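Local coordinates for metallo-beta-lactamase domain-containing protein (Thermotoga maritima, PDB 3H3E) that binds zinc through a histidine cluster in a metallo-beta-lactamase fold and is probably a metal-dependent enzyme whose substrate and reaction are not established, at residues S39-T44 with K63-S68; G76-L81 with N108-Y113; R85-K90 with T115-I120; K128-L133 with L166-K171; L174-G179 with K201-G206. The protein carries 2 engineered substitutions. All blocks are in the same frame, centred on the assembly; numbering follows the deposited sequence.

How the interactions relate
Four of the five contacts pair strands in the two sheets of a metallo-beta-lactamase fold; interaction 2 packs a 3-10 turn on a helix. Interactions 1 and 3 share one mixed sheet, with Val65 O 2.9 Å from Trp87 N. Interactions 4 and 5 share the other, with Val168 O 2.7 Å from Val175 N. Leu166 packs on Phe42 and Leu66, and Leu132 on Trp87, so the sheets meet through apolar side chains. Interaction 2 lies beside the first sheet, Leu78 CD2 touching Val86 CG2 at 3.7 Å. Zinc, held by His69, His71 and His182, lies about 7 Å, nearest atoms, from the Ser68 side chain in interaction 1 and from Gly179 in interaction 5.

Interaction 1: S39-T44 with K63-S68; sequences SVLFDT and KDVLIS
Asp43 and Ser68 face each other where two parallel strands end, in a beta-alpha-beta unit of the metallo-beta-lactamase fold: strand 40-42, helix 49-56 and strand 64-66. The carboxylate grips Ser68 twice, each oxygen using its syn lone pair. OD1 of Asp43 takes the backbone N of Ser68 at 2.8 Å in an almost straight bond, and OD2 accepts from Ser68 OG at 2.5 Å. With chi1 of 56°, Ser68 OG sits between its own N and carbonyl carbon, turned to the acid. Asp43 OD2 also bonds His74 ND1, tying the strand end to helix 72-75; Ser68 immediately precedes the zinc ligand His69. Phe42, its CG anti to the backbone N (chi1 -168°), brings its ring tip, CZ, to 3.4 Å from Ser68 CB. Leu66 shares the Phe42 face, and Val40 crosses Leu66 at about a right angle, CG1 3.6 Å from CD1. Leu41 and Val65 lie buried on the other face, which their apolar side chains suit. Between the strands, Asp43 N donates to Leu66 O. At the opening end, Asp64 OD1 accepts from Trp87 NE1, and a water accepts from Asp64 N and donates to Ser39 O and, at 2.6 Å, to Asp64 OD2.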
# COMPACT_ATOMS: atom_id res chain seq x y z
N SER A 39 11.51 -9.21 4.59
CA SER A 39 11.03 -10.59 4.73
C SER A 39 9.52 -10.73 4.61
O SER A 39 8.95 -11.74 5.01
CB SER A 39 11.46 -11.11 6.09
OG SER A 39 11.15 -10.15 7.09
N VAL A 40 8.86 -9.72 4.07
CA VAL A 40 7.41 -9.74 4.01
C VAL A 40 6.97 -9.16 2.66
O VAL A 40 7.60 -8.25 2.14
CB VAL A 40 6.86 -8.96 5.22
CG1 VAL A 40 6.28 -7.64 4.81
CG2 VAL A 40 5.84 -9.79 5.94
N LEU A 41 5.93 -9.71 2.05
CA LEU A 41 5.45 -9.16 0.78
C LEU A 41 4.21 -8.31 0.99
O LEU A 41 3.23 -8.78 1.55
CB LEU A 41 5.18 -10.27 -0.24
CG LEU A 41 4.61 -9.87 -1.61
CD1 LEU A 41 5.60 -9.10 -2.50
CD2 LEU A 41 4.12 -11.09 -2.32
N PHE A 42 4.28 -7.06 0.55
CA PHE A 42 3.18 -6.10 0.69
C PHE A 42 2.41 -6.02 -0.61
O PHE A 42 2.93 -5.49 -1.59
CB PHE A 42 3.71 -4.71 1.05
CG PHE A 42 2.64 -3.75 1.49
CD1 PHE A 42 2.23 -3.69 2.82
CD2 PHE A 42 2.04 -2.89 0.59
CE1 PHE A 42 1.25 -2.81 3.23
CE2 PHE A 42 1.06 -2.00 1.00
CZ PHE A 42 0.67 -1.97 2.33
N ASP A 43 1.20 -6.55 -0.61
CA ASP A 43 0.36 -6.61 -1.81
C ASP A 43 0.90 -7.54 -2.91
O ASP A 43 2.04 -7.98 -2.87
CB ASP A 43 0.03 -5.20 -2.34
CG ASP A 43 -0.99 -4.48 -1.47
OD1 ASP A 43 -1.49 -5.10 -0.51
OD2 ASP A 43 -1.29 -3.30 -1.73
N THR A 44 0.05 -7.84 -3.89
CA THR A 44 0.38 -8.85 -4.88
C THR A 44 -0.12 -8.55 -6.30
O THR A 44 -0.26 -9.47 -7.10
CB THR A 44 -0.20 -10.22 -4.47
OG1 THR A 44 -1.63 -10.14 -4.41
CG2 THR A 44 0.32 -10.65 -3.12
N LYS A 63 6.93 -16.28 3.33
CA LYS A 63 5.71 -16.89 3.79
C LYS A 63 4.60 -15.86 3.94
O LYS A 63 3.44 -16.15 3.63
CB LYS A 63 5.97 -17.58 5.14
CG LYS A 63 4.73 -18.09 5.81
CD LYS A 63 5.06 -18.56 7.21
CE LYS A 63 6.02 -17.62 7.90
NZ LYS A 63 5.90 -17.74 9.37
N ASP A 64 4.95 -14.67 4.42
CA ASP A 64 3.95 -13.69 4.85
C ASP A 64 3.63 -12.67 3.78
O ASP A 64 4.50 -11.96 3.28
CB ASP A 64 4.39 -12.95 6.12
CG ASP A 64 4.41 -13.85 7.35
OD1 ASP A 64 3.36 -14.40 7.72
OD2 ASP A 64 5.48 -13.98 7.96
N VAL A 65 2.35 -12.61 3.43
CA VAL A 65 1.86 -11.61 2.49
C VAL A 65 0.84 -10.72 3.19
O VAL A 65 -0.12 -11.22 3.78
CB VAL A 65 1.19 -12.29 1.30
CG1 VAL A 65 0.72 -11.24 0.29
CG2 VAL A 65 2.15 -13.31 0.68
N LEU A 66 1.07 -9.41 3.15
CA LEU A 66 0.18 -8.45 3.79
C LEU A 66 -0.66 -7.78 2.74
O LEU A 66 -0.16 -7.43 1.68
CB LEU A 66 0.98 -7.38 4.52
CG LEU A 66 2.23 -7.86 5.23
CD1 LEU A 66 2.93 -6.66 5.80
CD2 LEU A 66 1.90 -8.86 6.31
N ILE A 67 -1.93 -7.58 3.05
CA ILE A 67 -2.85 -6.98 2.10
C ILE A 67 -3.32 -5.62 2.60
O ILE A 67 -3.97 -5.53 3.64
CB ILE A 67 -4.07 -7.87 1.89
CG1 ILE A 67 -3.63 -9.20 1.28
CG2 ILE A 67 -5.04 -7.19 0.97
CD1 ILE A 67 -2.95 -9.05 -0.07
N SER A 68 -3.00 -4.57 1.84
CA SER A 68 -3.32 -3.21 2.24
C SER A 68 -4.82 -2.93 2.21
O SER A 68 -5.34 -2.17 3.02
CB SER A 68 -2.60 -2.22 1.34
OG SER A 68 -2.92 -2.46 -0.02
O HOH W 1 7.28 -13.95 6.15

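Interaction 2: G76-L81 with N108-Y113; sequences GGLLYL and NEVLYY. Engineered in segment 108-113: Tyr112 (natural residue Lys), Tyr113 (natural residue Lys).
The Tyr113 ring carries CD2 of Tyr112 over the centre of one face, 3.4 Å above its plane, and has Glu109 CG at its edge; both tyrosines are engineered substitutions for lysine. They lie in the last turn of helix 107-113, which packs in this metallo-beta-lactamase fold against the 3-10 turn at 76-80, just after helix 72-75. No hydrogen bond crosses; aliphatic branches make the join. Val110 points at the turn and parts its two methyls: CG1 lies 3.7 Å from Leu78 CD1, and CG2 lies 3.7 Å from Leu79 CD2. Both leucines cross it at about a right angle, CG beside their own backbone N, so the branched valine offers one methyl to each. Leu78, the buried one, also packs on Thr44 and Ile67, whereas Leu79 and Glu109 lie at the exposed border. Asn114 ND2 binds both Leu81 O and Val110 O, tying the pieces together. At the far end Tyr113 CB lies 4.0 Å from Leu81 O.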
# COMPACT_ATOMS: atom_id res chain seq x y z
N GLY A 76 -5.11 -9.51 -6.06
CA GLY A 76 -5.36 -10.41 -7.17
C GLY A 76 -4.32 -11.48 -7.42
O GLY A 76 -4.65 -12.59 -7.78
N GLY A 77 -3.05 -11.13 -7.24
CA GLY A 77 -1.99 -12.09 -7.45
C GLY A 77 -1.98 -13.19 -6.40
O GLY A 77 -1.20 -14.13 -6.50
N LEU A 78 -2.82 -13.07 -5.38
CA LEU A 78 -2.95 -14.13 -4.39
C LEU A 78 -3.52 -15.38 -5.04
O LEU A 78 -3.37 -16.49 -4.53
CB LEU A 78 -3.85 -13.69 -3.26
CG LEU A 78 -3.18 -12.88 -2.16
CD1 LEU A 78 -4.24 -12.32 -1.23
CD2 LEU A 78 -2.21 -13.77 -1.41
N LEU A 79 -4.21 -15.19 -6.15
CA LEU A 79 -4.74 -16.30 -6.93
C LEU A 79 -3.64 -17.15 -7.50
O LEU A 79 -3.90 -18.22 -8.04
CB LEU A 79 -5.61 -15.77 -8.07
CG LEU A 79 -6.81 -14.96 -7.58
CD1 LEU A 79 -7.67 -14.51 -8.75
CD2 LEU A 79 -7.61 -15.78 -6.60
N TYR A 80 -2.40 -16.67 -7.39
CA TYR A 80 -1.25 -17.37 -7.95
C TYR A 80 -0.34 -17.91 -6.86
O TYR A 80 0.73 -18.44 -7.15
CB TYR A 80 -0.46 -16.43 -8.87
CG TYR A 80 -1.24 -15.99 -10.08
CD1 TYR A 80 -1.09 -16.65 -11.30
CD2 TYR A 80 -2.16 -14.95 -9.99
CE1 TYR A 80 -1.82 -16.26 -12.42
CE2 TYR A 80 -2.90 -14.56 -11.10
CZ TYR A 80 -2.73 -15.22 -12.31
OH TYR A 80 -3.45 -14.84 -13.41
N LEU A 81 -0.76 -17.77 -5.61
CA LEU A 81 0.00 -18.28 -4.48
C LEU A 81 -0.79 -19.33 -3.71
O LEU A 81 -2.02 -19.31 -3.71
CB LEU A 81 0.41 -17.14 -3.54
CG LEU A 81 1.26 -16.02 -4.16
CD1 LEU A 81 1.43 -14.90 -3.16
CD2 LEU A 81 2.61 -16.54 -4.67
N ASN A 108 -12.85 -16.47 -1.43
CA ASN A 108 -13.24 -17.86 -1.28
C ASN A 108 -12.14 -18.75 -1.79
O ASN A 108 -11.82 -19.77 -1.20
CB ASN A 108 -14.54 -18.16 -2.03
CG ASN A 108 -15.73 -17.48 -1.42
OD1 ASN A 108 -15.92 -17.49 -0.20
ND2 ASN A 108 -16.54 -16.85 -2.27
N GLU A 109 -11.57 -18.34 -2.91
CA GLU A 109 -10.50 -19.09 -3.54
C GLU A 109 -9.19 -18.85 -2.82
O GLU A 109 -8.43 -19.78 -2.56
CB GLU A 109 -10.38 -18.67 -5.00
CG GLU A 109 -9.45 -19.55 -5.80
CD GLU A 109 -9.99 -19.84 -7.18
OE1 GLU A 109 -11.23 -19.93 -7.32
OE2 GLU A 109 -9.18 -19.98 -8.12
N VAL A 110 -8.94 -17.60 -2.48
CA VAL A 110 -7.69 -17.22 -1.85
C VAL A 110 -7.49 -17.92 -0.52
O VAL A 110 -6.40 -18.36 -0.20
CB VAL A 110 -7.63 -15.68 -1.64
CG1 VAL A 110 -6.47 -15.29 -0.73
CG2 VAL A 110 -7.53 -14.97 -2.99
N LEU A 111 -8.56 -18.04 0.24
CA LEU A 111 -8.50 -18.62 1.58
C LEU A 111 -8.62 -20.16 1.55
O LEU A 111 -8.40 -20.83 2.57
CB LEU A 111 -9.56 -17.98 2.47
CG LEU A 111 -9.39 -16.46 2.71
CD1 LEU A 111 -10.43 -15.95 3.68
CD2 LEU A 111 -7.98 -16.08 3.19
N TYR A 112 -8.94 -20.69 0.38
CA TYR A 112 -8.88 -22.12 0.12
C TYR A 112 -7.43 -22.57 0.06
O TYR A 112 -7.04 -23.50 0.75
CB TYR A 112 -9.57 -22.43 -1.21
CG TYR A 112 -9.62 -23.91 -1.53
CD1 TYR A 112 -10.56 -24.74 -0.92
CD2 TYR A 112 -8.74 -24.49 -2.45
CE1 TYR A 112 -10.62 -26.08 -1.20
CE2 TYR A 112 -8.81 -25.84 -2.73
CZ TYR A 112 -9.75 -26.63 -2.10
OH TYR A 112 -9.85 -27.98 -2.35
N TYR A 113 -6.65 -21.89 -0.78
CA TYR A 113 -5.26 -22.25 -1.06
C TYR A 113 -4.26 -21.67 -0.07
O TYR A 113 -3.12 -22.14 0.05
CB TYR A 113 -4.88 -21.77 -2.45
CG TYR A 113 -5.64 -22.46 -3.53
CD1 TYR A 113 -5.38 -23.79 -3.84
CD2 TYR A 113 -6.64 -21.80 -4.24
CE1 TYR A 113 -6.08 -24.44 -4.83
CE2 TYR A 113 -7.34 -22.45 -5.24
CZ TYR A 113 -7.06 -23.77 -5.53
OH TYR A 113 -7.76 -24.42 -6.52

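Interaction 3: R85-K90 with T115-I120; sequences RVWLRK and TGKFVI
Arg89 NH1 is gripped twice, by a salt bridge to Glu91 OE2 and a hydrogen bond to Glu161 O; NH2 bonds Glu121 O. One face of the guanidinium carries Val119 O, 3.4 Å above its plane. Bends at chi2 and chi3 bring the charged tip toward segment 115-120. A water links the two segments here, accepting from Lys90 N and donating to Val119 O at 2.6 Å. The strands are parallel and bonded alternately: Val86 N gives to Thr115 O at 2.8 Å, and Lys117 N returns a bond to Val86 O from above the carbonyl plane. On one sheet face Lys117, bent at chi2, lies alongside Trp87 and sets CG over the six-membered ring, 3.7 Å from its centroid, a CH-pi contact that uses the lysine's aliphatic part. Val119 CG2 meets the indole edge, 3.9 Å from CE3. On the other face of the sheet Leu88 CG rests 3.8 Å from Phe118 CE2, and Lys90 NZ stands over that phenyl face in a cation-pi contact, 4.9 Å from the centroid. Strand 115-119 is the outermost of its sheet, with 85-89 between it and 64-66; helix 107-113 packs on the Leu88 and Phe118 face, and strands 123-127 and 130-133 on the Trp87 and Val119 face.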
# COMPACT_ATOMS: atom_id res chain seq x y z
N ARG A 85 0.70 -17.10 4.40
CA ARG A 85 -0.06 -16.58 5.51
C ARG A 85 -0.46 -15.17 5.14
O ARG A 85 0.37 -14.27 5.05
CB ARG A 85 0.82 -16.56 6.73
CG ARG A 85 0.14 -16.21 8.01
CD ARG A 85 1.21 -15.93 9.00
NE ARG A 85 0.80 -16.19 10.36
CZ ARG A 85 1.59 -16.02 11.41
NH1 ARG A 85 2.85 -15.60 11.22
NH2 ARG A 85 1.14 -16.27 12.63
N VAL A 86 -1.75 -14.97 4.89
CA VAL A 86 -2.23 -13.71 4.35
C VAL A 86 -2.81 -12.86 5.45
O VAL A 86 -3.80 -13.24 6.08
CB VAL A 86 -3.31 -13.91 3.30
CG1 VAL A 86 -3.81 -12.57 2.82
CG2 VAL A 86 -2.78 -14.75 2.15
N TRP A 87 -2.18 -11.71 5.69
CA TRP A 87 -2.59 -10.79 6.73
C TRP A 87 -3.55 -9.77 6.16
O TRP A 87 -3.13 -8.88 5.43
CB TRP A 87 -1.39 -10.05 7.27
CG TRP A 87 -0.38 -10.92 7.93
CD1 TRP A 87 0.38 -11.86 7.35
CD2 TRP A 87 -0.02 -10.91 9.32
NE1 TRP A 87 1.20 -12.46 8.27
CE2 TRP A 87 0.97 -11.88 9.50
CE3 TRP A 87 -0.45 -10.18 10.43
CZ2 TRP A 87 1.55 -12.15 10.74
CZ3 TRP A 87 0.13 -10.45 11.67
CH2 TRP A 87 1.11 -11.42 11.81
N LEU A 88 -4.83 -9.91 6.49
CA LEU A 88 -5.84 -8.98 6.02
C LEU A 88 -6.79 -8.58 7.14
O LEU A 88 -6.94 -9.29 8.12
CB LEU A 88 -6.62 -9.58 4.86
CG LEU A 88 -7.48 -10.82 5.12
CD1 LEU A 88 -8.51 -10.96 4.03
CD2 LEU A 88 -6.63 -12.07 5.21
N ARG A 89 -7.43 -7.42 6.98
CA ARG A 89 -8.48 -6.99 7.88
C ARG A 89 -9.79 -7.74 7.59
O ARG A 89 -10.14 -7.96 6.43
CB ARG A 89 -8.71 -5.49 7.78
CG ARG A 89 -7.53 -4.65 8.18
CD ARG A 89 -7.96 -3.33 8.84
NE ARG A 89 -7.76 -3.38 10.28
CZ ARG A 89 -8.71 -3.18 11.18
NH1 ARG A 89 -9.95 -2.89 10.80
NH2 ARG A 89 -8.42 -3.26 12.46
N LYS A 90 -10.52 -8.11 8.63
CA LYS A 90 -11.79 -8.81 8.45
C LYS A 90 -12.63 -8.15 7.36
O LYS A 90 -13.27 -8.83 6.58
CB LYS A 90 -12.59 -8.90 9.76
CG LYS A 90 -12.10 -9.99 10.71
CD LYS A 90 -13.05 -10.18 11.90
CE LYS A 90 -13.04 -11.62 12.44
NZ LYS A 90 -13.54 -12.66 11.46
N THR A 115 -3.88 -19.23 3.89
CA THR A 115 -4.28 -19.21 5.29
C THR A 115 -4.43 -17.76 5.70
O THR A 115 -3.50 -16.98 5.57
CB THR A 115 -3.19 -19.86 6.16
OG1 THR A 115 -2.85 -21.15 5.62
CG2 THR A 115 -3.64 -20.00 7.59
N GLY A 116 -5.61 -17.41 6.18
CA GLY A 116 -5.90 -16.05 6.58
C GLY A 116 -5.46 -15.74 7.99
O GLY A 116 -5.66 -16.54 8.91
N LYS A 117 -4.80 -14.60 8.16
CA LYS A 117 -4.51 -14.08 9.48
C LYS A 117 -5.24 -12.76 9.57
O LYS A 117 -4.88 -11.79 8.90
CB LYS A 117 -3.02 -13.88 9.67
CG LYS A 117 -2.65 -13.04 10.88
CD LYS A 117 -2.53 -13.88 12.13
CE LYS A 117 -1.69 -13.19 13.19
NZ LYS A 117 -1.13 -14.20 14.14
N PHE A 118 -6.30 -12.73 10.36
CA PHE A 118 -7.17 -11.56 10.42
C PHE A 118 -6.70 -10.51 11.41
O PHE A 118 -6.44 -10.80 12.59
CB PHE A 118 -8.61 -11.97 10.67
CG PHE A 118 -9.23 -12.64 9.49
CD1 PHE A 118 -9.33 -14.02 9.43
CD2 PHE A 118 -9.64 -11.89 8.39
CE1 PHE A 118 -9.87 -14.64 8.31
CE2 PHE A 118 -10.18 -12.50 7.28
CZ PHE A 118 -10.30 -13.87 7.23
N VAL A 119 -6.56 -9.29 10.91
CA VAL A 119 -6.01 -8.19 11.68
C VAL A 119 -7.15 -7.36 12.24
O VAL A 119 -7.97 -6.84 11.49
CB VAL A 119 -5.05 -7.37 10.80
CG1 VAL A 119 -4.57 -6.13 11.50
CG2 VAL A 119 -3.87 -8.23 10.41
N ILE A 120 -7.23 -7.27 13.57
CA ILE A 120 -8.32 -6.57 14.25
C ILE A 120 -7.88 -5.31 14.98
O ILE A 120 -8.60 -4.32 15.00
CB ILE A 120 -8.94 -7.44 15.33
CG1 ILE A 120 -8.71 -8.92 15.03
CG2 ILE A 120 -10.42 -7.10 15.49
CD1 ILE A 120 -8.90 -9.77 16.27
O HOH W 2 -10.53 -6.72 11.04

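Interaction 4: K128-L133 with L166-K171; sequences KNMFLL and LVVRTK
Leucine, valine and selenomethionine side chains form the apolar centre where strand 130-133 runs antiparallel to strand 165-170 in the second sheet of the metallo-beta-lactamase fold. On one face Met130 lies alongside Val168, its CG 4.1 Å from Val168 CG1. Leu166, with CG anti to the backbone N, shares this face and reaches onward to Val40, Phe42 and Leu66 of the other sheet. On the Phe131 and Val167 side, the Leu133 side chain crosses Val167 obliquely, CD1 3.8 Å from Val167 CG2. Phe131 and Val167 form a hydrogen-bonded pair: Val167 N reaches Phe131 O at 2.8 Å, and the return bond from Phe131 N is more bent. Beyond the pair, Arg169 N gives a straight bond to Asn129 O at 2.6 Å. There the Arg169 chain bends at chi3, so the edge of the Phe131 ring stands against one guanidinium face, NH1 3.4 Å from CZ and the planes 78° apart. Asn129 OD1 lies at the guanidinium edge, 3.6 Å from Arg169 CD. A ring edge against a cation's face is not a cation-pi stack, so van der Waals packing probably dominates at this polar edge, while backbone bonds set the strand register.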
# COMPACT_ATOMS: atom_id res chain seq x y z
N LYS A 128 9.98 -8.45 13.86
CA LYS A 128 10.79 -7.46 14.54
C LYS A 128 10.74 -6.13 13.81
O LYS A 128 11.05 -6.03 12.61
CB LYS A 128 12.23 -7.96 14.79
CG LYS A 128 13.21 -7.84 13.63
CD LYS A 128 14.64 -7.78 14.16
CE LYS A 128 15.65 -7.60 13.04
NZ LYS A 128 15.64 -8.76 12.09
N ASN A 129 10.28 -5.11 14.53
CA ASN A 129 10.33 -3.75 14.05
C ASN A 129 9.37 -3.49 12.91
O ASN A 129 9.43 -2.45 12.27
CB ASN A 129 11.77 -3.38 13.68
CG ASN A 129 12.71 -3.37 14.89
OD1 ASN A 129 12.49 -2.64 15.86
ND2 ASN A 129 13.75 -4.20 14.84
N MSE A 130 8.48 -4.44 12.66
CA MSE A 130 7.46 -4.29 11.63
C MSE A 130 6.08 -4.29 12.26
O MSE A 130 5.80 -5.09 13.15
CB MSE A 130 7.59 -5.38 10.56
CG MSE A 130 8.76 -5.16 9.59
SE MSE A 130 8.74 -6.21 8.13
CE MSE A 130 8.86 -7.80 8.95
N PHE A 131 5.22 -3.38 11.80
CA PHE A 131 3.88 -3.20 12.35
C PHE A 131 2.87 -2.91 11.25
O PHE A 131 3.16 -2.22 10.28
CB PHE A 131 3.84 -1.98 13.29
CG PHE A 131 4.81 -2.05 14.40
CD1 PHE A 131 6.09 -1.55 14.25
CD2 PHE A 131 4.43 -2.58 15.62
CE1 PHE A 131 6.98 -1.60 15.29
CE2 PHE A 131 5.33 -2.64 16.66
CZ PHE A 131 6.61 -2.15 16.49
N LEU A 132 1.65 -3.38 11.44
CA LEU A 132 0.55 -2.99 10.58
C LEU A 132 -0.32 -2.02 11.34
O LEU A 132 -0.70 -2.28 12.47
CB LEU A 132 -0.30 -4.19 10.21
CG LEU A 132 0.19 -5.01 9.04
CD1 LEU A 132 -0.58 -6.32 9.01
CD2 LEU A 132 0.01 -4.22 7.75
N LEU A 133 -0.63 -0.90 10.70
CA LEU A 133 -1.55 0.07 11.26
C LEU A 133 -2.88 0.04 10.53
O LEU A 133 -2.92 0.04 9.31
CB LEU A 133 -0.94 1.47 11.24
CG LEU A 133 -0.15 1.72 12.52
CD1 LEU A 133 1.13 0.92 12.46
CD2 LEU A 133 0.12 3.19 12.69
N LEU A 166 1.86 -0.66 6.38
CA LEU A 166 3.02 -1.27 6.99
C LEU A 166 3.98 -0.20 7.48
O LEU A 166 4.25 0.77 6.79
CB LEU A 166 3.72 -2.19 5.98
CG LEU A 166 5.03 -2.83 6.40
CD1 LEU A 166 4.75 -3.76 7.53
CD2 LEU A 166 5.68 -3.57 5.21
N VAL A 167 4.48 -0.37 8.70
CA VAL A 167 5.53 0.49 9.22
C VAL A 167 6.72 -0.38 9.63
O VAL A 167 6.59 -1.31 10.42
CB VAL A 167 5.03 1.32 10.42
CG1 VAL A 167 6.12 2.26 10.91
CG2 VAL A 167 3.82 2.10 10.03
N VAL A 168 7.87 -0.06 9.06
CA VAL A 168 9.10 -0.74 9.38
C VAL A 168 9.96 0.25 10.15
O VAL A 168 10.26 1.34 9.65
CB VAL A 168 9.88 -1.13 8.11
CG1 VAL A 168 11.10 -1.98 8.47
CG2 VAL A 168 8.97 -1.85 7.11
N ARG A 169 10.36 -0.15 11.35
CA ARG A 169 11.15 0.69 12.23
C ARG A 169 12.63 0.43 11.98
O ARG A 169 13.13 -0.68 12.18
CB ARG A 169 10.75 0.43 13.69
CG ARG A 169 11.45 1.28 14.72
CD ARG A 169 11.22 0.67 16.08
NE ARG A 169 10.10 1.27 16.80
CZ ARG A 169 9.28 0.60 17.61
NH1 ARG A 169 9.45 -0.71 17.77
NH2 ARG A 169 8.29 1.23 18.24
N THR A 170 13.31 1.48 11.53
CA THR A 170 14.68 1.45 11.04
C THR A 170 15.52 2.34 11.98
O THR A 170 14.96 3.22 12.65
CB THR A 170 14.69 1.98 9.58
OG1 THR A 170 14.62 0.88 8.69
CG2 THR A 170 15.91 2.82 9.25
N LYS A 171 16.83 2.11 12.06
CA LYS A 171 17.64 2.94 12.94
C LYS A 171 17.64 4.41 12.48
O LYS A 171 17.87 5.33 13.26
CB LYS A 171 19.07 2.39 13.07
CG LYS A 171 19.93 2.60 11.85
CD LYS A 171 21.33 2.04 12.05
CE LYS A 171 21.37 0.54 11.81
NZ LYS A 171 22.76 0.04 11.61

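Interaction 5: L174-G179 with K201-G206; sequences LVVITG and KMVVGG
Leu174 O accepts two donors, Lys201 N at 2.9 Å on a lone pair and Met202 N at 3.2 Å, opening the parallel pairing of strands 173-178 and 200-204. Val176 N gives to Met202 O, Val204 N returns to Val176 O at 2.8 Å, and Thr178 N closes on Val204 O. Side chains follow this register: Ile177 lies alongside Val204, CG1 to CG1 at 4.0 Å, while on the other face Val176 packs beside Val203. Beta-branched residues suit these extended, buried positions. Helix 185-193 covers the Val176 and Val203 face, and Met202 and Val204 pack on strand 231-235. At the corner Gly205 CA comes to 3.0 Å from Thr178 O, a place that a side chain would overfill; Gly206 N makes weak bonds to Thr178 O and Gly179 O. Ser181 OG binds both Thr178 OG1 and Gly206 O, which would restrain the chain just before zinc ligand His182. This is a beta-alpha-beta crossover of the metallo-beta-lactamase fold, its strand ends facing the metal site.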
# COMPACT_ATOMS: atom_id res chain seq x y z
N LEU A 174 11.39 5.69 10.38
CA LEU A 174 10.38 4.73 9.96
C LEU A 174 10.30 4.64 8.45
O LEU A 174 10.42 5.65 7.76
CB LEU A 174 9.01 5.14 10.52
CG LEU A 174 8.83 5.24 12.03
CD1 LEU A 174 7.44 5.80 12.35
CD2 LEU A 174 9.03 3.89 12.71
N VAL A 175 10.09 3.44 7.94
CA VAL A 175 9.74 3.31 6.54
C VAL A 175 8.28 2.89 6.44
O VAL A 175 7.86 1.94 7.09
CB VAL A 175 10.64 2.35 5.79
CG1 VAL A 175 10.31 2.39 4.31
CG2 VAL A 175 12.12 2.73 6.02
N VAL A 176 7.51 3.62 5.65
CA VAL A 176 6.08 3.42 5.59
C VAL A 176 5.71 2.95 4.20
O VAL A 176 6.09 3.56 3.21
CB VAL A 176 5.32 4.73 5.88
CG1 VAL A 176 3.82 4.54 5.72
CG2 VAL A 176 5.65 5.24 7.25
N ILE A 177 4.97 1.85 4.12
CA ILE A 177 4.57 1.28 2.85
C ILE A 177 3.06 1.19 2.77
O ILE A 177 2.39 0.60 3.63
CB ILE A 177 5.23 -0.08 2.59
CG1 ILE A 177 6.74 0.08 2.46
CG2 ILE A 177 4.71 -0.69 1.30
CD1 ILE A 177 7.44 0.12 3.75
N THR A 178 2.51 1.81 1.73
CA THR A 178 1.07 1.95 1.61
C THR A 178 0.66 1.50 0.22
O THR A 178 1.44 1.62 -0.73
CB THR A 178 0.59 3.39 1.92
OG1 THR A 178 -0.82 3.44 1.84
CG2 THR A 178 1.17 4.38 0.96
N GLY A 179 -0.54 0.95 0.10
CA GLY A 179 -1.01 0.43 -1.16
C GLY A 179 -1.67 1.51 -1.97
O GLY A 179 -1.21 1.86 -3.04
N LYS A 201 11.13 8.46 8.00
CA LYS A 201 12.26 8.62 7.10
C LYS A 201 11.81 8.59 5.64
O LYS A 201 12.08 9.53 4.89
CB LYS A 201 13.30 7.52 7.34
CG LYS A 201 14.42 7.44 6.30
CD LYS A 201 15.38 6.29 6.60
CE LYS A 201 16.62 6.27 5.70
NZ LYS A 201 16.31 5.80 4.32
N MSE A 202 11.12 7.52 5.25
CA MSE A 202 10.75 7.27 3.86
C MSE A 202 9.31 6.76 3.73
O MSE A 202 8.84 5.96 4.54
CB MSE A 202 11.71 6.24 3.25
CG MSE A 202 11.45 5.89 1.79
SE MSE A 202 12.61 4.68 1.11
CE MSE A 202 14.14 5.57 1.14
N VAL A 203 8.61 7.21 2.70
CA VAL A 203 7.26 6.71 2.42
C VAL A 203 7.16 6.20 1.00
O VAL A 203 7.43 6.94 0.07
CB VAL A 203 6.21 7.80 2.60
CG1 VAL A 203 4.83 7.23 2.46
CG2 VAL A 203 6.38 8.47 3.95
N VAL A 204 6.77 4.95 0.82
CA VAL A 204 6.61 4.41 -0.52
C VAL A 204 5.26 3.76 -0.75
O VAL A 204 4.73 3.09 0.12
CB VAL A 204 7.77 3.46 -0.87
CG1 VAL A 204 8.52 3.06 0.38
CG2 VAL A 204 7.25 2.25 -1.64
N GLY A 205 4.68 3.98 -1.93
CA GLY A 205 3.42 3.35 -2.27
C GLY A 205 2.48 4.29 -2.98
O GLY A 205 2.87 5.40 -3.33
N GLY A 206 1.24 3.86 -3.19
CA GLY A 206 0.27 4.68 -3.90
C GLY A 206 -0.53 5.59 -3.00
O GLY A 206 -0.94 5.19 -1.91